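Long-range contact in arginine decarboxylase (Campylobacter jejuni subsp. jejuni, PDB 3NZP), which probably catalyses the pyridoxal-phosphate-dependent decarboxylation of arginine to agmatine, a step in the biosynthesis of spermidine and other polyamines: residues V21-E26 with I538-K543. Numbering follows the deposited sequence.
Sequences VCINYE and ISINEK
No hydrogen bond joins Ile540 to Ile23 and Tyr25, between which it divides its two branches; Glu26 is the other main contributor. Ile540 CD1 lies 3.7 Å from Ile23 CG2 and also approaches CB of that residue, the two aliphatic side chains crossing obliquely. The other branch serves the tyrosine: with CG2 anti to the backbone N (chi1 -51° for CG1), this methyl comes 3.6 Å from Tyr25 CD1. The aromatic ring is met at its edge, where Ile540 CB lies in the ring plane and Ile540 O stands 3.3 Å from Tyr25 CE1. Over the centre of one ring face sits a carboxylate oxygen, Glu26 OE2, from the very next residue. The glutamate chain, bent about its CB-CG bond (chi2 77°), also reaches the turn at Asn541-Glu542, where its OE1 comes 3.6 Å from Glu542 CB. If both carboxylates are ionised, Glu26 and Glu542 would be expected to repel weakly, their OE1 atoms being 4.7 Å apart. The turn has its own bonds, as Asn541 OD1 accepts from Gly544 N and, weakly, from Lys543 N. The example is of apolar branches and a ring edge bringing together segments more than 500 residues apart: His53 stacks on Tyr25, Phe51 touches Ile23, and the loop following strand 21-23, which pairs with 14-16, meets the turn linking strand 534-540 to antiparallel strand 545-551.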
ATOM      1  N   VAL B  21      29.694  -5.158   4.195  1.00 64.12           N
ATOM      2  CA  VAL B  21      29.343  -3.865   3.620  1.00 60.78           C
ATOM      3  C   VAL B  21      29.429  -2.753   4.685  1.00 58.05           C
ATOM      4  O   VAL B  21      29.001  -2.938   5.829  1.00 53.65           O
ATOM      5  CB  VAL B  21      27.916  -3.923   2.999  1.00 56.59           C
ATOM      6  CG1 VAL B  21      26.932  -4.430   4.023  1.00 60.81           C
ATOM      7  CG2 VAL B  21      27.496  -2.551   2.496  1.00 52.16           C
ATOM      8  N   CYS B  22      30.006  -1.612   4.292  1.00 60.99           N
ATOM      9  CA  CYS B  22      30.179  -0.443   5.169  1.00 60.44           C
ATOM     10  C   CYS B  22      29.794   0.858   4.479  1.00 59.10           C
ATOM     11  O   CYS B  22      29.533   0.900   3.273  1.00 61.33           O
ATOM     12  CB  CYS B  22      31.635  -0.273   5.600  1.00 59.29           C
ATOM     13  SG  CYS B  22      32.576  -1.772   5.721  1.00 61.06           S
ATOM     14  N   ILE B  23      29.802   1.929   5.263  1.00 53.03           N
ATOM     15  CA  ILE B  23      29.489   3.251   4.758  1.00 51.92           C
ATOM     16  C   ILE B  23      30.816   3.855   4.312  1.00 55.98           C
ATOM     17  O   ILE B  23      31.708   4.083   5.125  1.00 60.99           O
ATOM     18  CB  ILE B  23      28.876   4.129   5.859  1.00 44.51           C
ATOM     19  CG1 ILE B  23      27.608   3.474   6.416  1.00 40.02           C
ATOM     20  CG2 ILE B  23      28.623   5.512   5.315  1.00 44.91           C
ATOM     21  CD1 ILE B  23      26.562   3.095   5.381  1.00 32.69           C
ATOM     22  N   ASN B  24      30.963   4.095   3.019  1.00 56.54           N
ATOM     23  CA  ASN B  24      32.208   4.648   2.525  1.00 54.15           C
ATOM     24  C   ASN B  24      32.339   6.116   2.908  1.00 51.93           C
ATOM     25  O   ASN B  24      32.133   6.995   2.077  1.00 60.16           O
ATOM     26  CB  ASN B  24      32.283   4.501   1.006  1.00 55.18           C
ATOM     27  CG  ASN B  24      33.695   4.617   0.495  1.00 61.13           C
ATOM     28  OD1 ASN B  24      34.300   5.683   0.546  1.00 62.68           O
ATOM     29  ND2 ASN B  24      34.242   3.502   0.019  1.00 69.91           N
ATOM     30  N   TYR B  25      32.671   6.388   4.167  1.00 49.20           N
ATOM     31  CA  TYR B  25      32.806   7.769   4.610  1.00 53.18           C
ATOM     32  C   TYR B  25      34.120   8.025   5.350  1.00 59.65           C
ATOM     33  O   TYR B  25      35.090   8.515   4.757  1.00 74.44           O
ATOM     34  CB  TYR B  25      31.614   8.165   5.487  1.00 46.69           C
ATOM     35  CG  TYR B  25      31.610   9.625   5.908  1.00 47.62           C
ATOM     36  CD1 TYR B  25      31.076  10.013   7.145  1.00 49.81           C
ATOM     37  CD2 TYR B  25      32.183  10.613   5.101  1.00 41.35           C
ATOM     38  CE1 TYR B  25      31.128  11.349   7.573  1.00 49.89           C
ATOM     39  CE2 TYR B  25      32.236  11.948   5.519  1.00 40.77           C
ATOM     40  CZ  TYR B  25      31.712  12.309   6.756  1.00 44.45           C
ATOM     41  OH  TYR B  25      31.802  13.613   7.181  1.00 36.65           O
ATOM     42  N   GLU B  26      34.175   7.719   6.639  1.00 52.82           N
ATOM     43  CA  GLU B  26      35.415   7.946   7.373  1.00 55.83           C
ATOM     44  C   GLU B  26      36.167   6.628   7.410  1.00 55.85           C
ATOM     45  O   GLU B  26      36.729   6.202   6.402  1.00 57.67           O
ATOM     46  CB  GLU B  26      35.121   8.410   8.801  1.00 57.03           C
ATOM     47  CG  GLU B  26      35.952   9.587   9.234  1.00 63.25           C
ATOM     48  CD  GLU B  26      35.456  10.895   8.640  1.00 67.45           C
ATOM     49  OE1 GLU B  26      36.057  11.954   8.932  1.00 66.81           O
ATOM     50  OE2 GLU B  26      34.462  10.866   7.883  1.00 66.51           O
ATOM     51  N   ILE B 538      22.336   6.976  12.606  1.00 38.34           N
ATOM     52  CA  ILE B 538      23.772   6.782  12.775  1.00 40.77           C
ATOM     53  C   ILE B 538      24.619   7.951  12.286  1.00 46.34           C
ATOM     54  O   ILE B 538      24.594   8.294  11.102  1.00 52.39           O
ATOM     55  CB  ILE B 538      24.240   5.511  12.046  1.00 35.63           C
ATOM     56  CG1 ILE B 538      23.338   4.343  12.424  1.00 37.24           C
ATOM     57  CG2 ILE B 538      25.659   5.183  12.430  1.00 38.54           C
ATOM     58  CD1 ILE B 538      23.148   4.202  13.913  1.00 29.76           C
ATOM     59  N   SER B 539      25.371   8.557  13.203  1.00 46.66           N
ATOM     60  CA  SER B 539      26.239   9.678  12.865  1.00 45.28           C
ATOM     61  C   SER B 539      27.656   9.173  12.672  1.00 43.24           C
ATOM     62  O   SER B 539      28.109   8.292  13.391  1.00 47.67           O
ATOM     63  CB  SER B 539      26.220  10.719  13.976  1.00 44.50           C
ATOM     64  OG  SER B 539      26.944  11.868  13.580  1.00 58.10           O
ATOM     65  N   ILE B 540      28.368   9.732  11.709  1.00 44.65           N
ATOM     66  CA  ILE B 540      29.723   9.275  11.456  1.00 44.90           C
ATOM     67  C   ILE B 540      30.706  10.436  11.384  1.00 53.82           C
ATOM     68  O   ILE B 540      30.389  11.495  10.834  1.00 62.65           O
ATOM     69  CB  ILE B 540      29.776   8.492  10.129  1.00 38.16           C
ATOM     70  CG1 ILE B 540      28.700   7.403  10.101  1.00 40.15           C
ATOM     71  CG2 ILE B 540      31.115   7.834   9.975  1.00 37.17           C
ATOM     72  CD1 ILE B 540      28.675   6.602   8.802  1.00 32.03           C
ATOM     73  N   ASN B 541      31.898  10.244  11.945  1.00 58.31           N
ATOM     74  CA  ASN B 541      32.939  11.281  11.917  1.00 63.15           C
ATOM     75  C   ASN B 541      34.322  10.634  11.892  1.00 64.76           C
ATOM     76  O   ASN B 541      34.437   9.422  11.694  1.00 65.56           O
ATOM     77  CB  ASN B 541      32.810  12.214  13.124  1.00 54.68           C
ATOM     78  CG  ASN B 541      33.124  11.524  14.431  1.00 65.60           C
ATOM     79  OD1 ASN B 541      33.130  10.295  14.515  1.00 66.74           O
ATOM     80  ND2 ASN B 541      33.376  12.315  15.470  1.00 69.75           N
ATOM     81  N   GLU B 542      35.365  11.436  12.083  1.00 68.61           N
ATOM     82  CA  GLU B 542      36.735  10.922  12.059  1.00 70.12           C
ATOM     83  C   GLU B 542      37.029   9.957  13.206  1.00 68.88           C
ATOM     84  O   GLU B 542      37.914   9.107  13.094  1.00 67.20           O
ATOM     85  CB  GLU B 542      37.742  12.081  12.078  1.00 75.95           C
ATOM     86  CG  GLU B 542      37.643  12.993  13.302  1.00 88.70           C
ATOM     87  CD  GLU B 542      36.695  14.166  13.109  1.00 96.54           C
ATOM     88  OE1 GLU B 542      37.022  15.073  12.310  1.00105.52           O
ATOM     89  OE2 GLU B 542      35.625  14.186  13.756  1.00102.42           O
ATOM     90  N   LYS B 543      36.283  10.092  14.301  1.00 69.80           N
ATOM     91  CA  LYS B 543      36.447   9.246  15.490  1.00 70.77           C
ATOM     92  C   LYS B 543      35.772   7.887  15.290  1.00 69.79           C
ATOM     93  O   LYS B 543      36.167   6.890  15.891  1.00 58.41           O
ATOM     94  CB  LYS B 543      35.823   9.933  16.714  1.00 71.98           C
ATOM     95  CG  LYS B 543      36.133  11.416  16.840  1.00 74.16           C
ATOM     96  CD  LYS B 543      37.617  11.665  17.051  1.00 83.29           C
ATOM     97  CE  LYS B 543      37.953  13.153  16.995  1.00 82.14           C
ATOM     98  NZ  LYS B 543      37.148  13.966  17.953  1.00 83.59           N
TER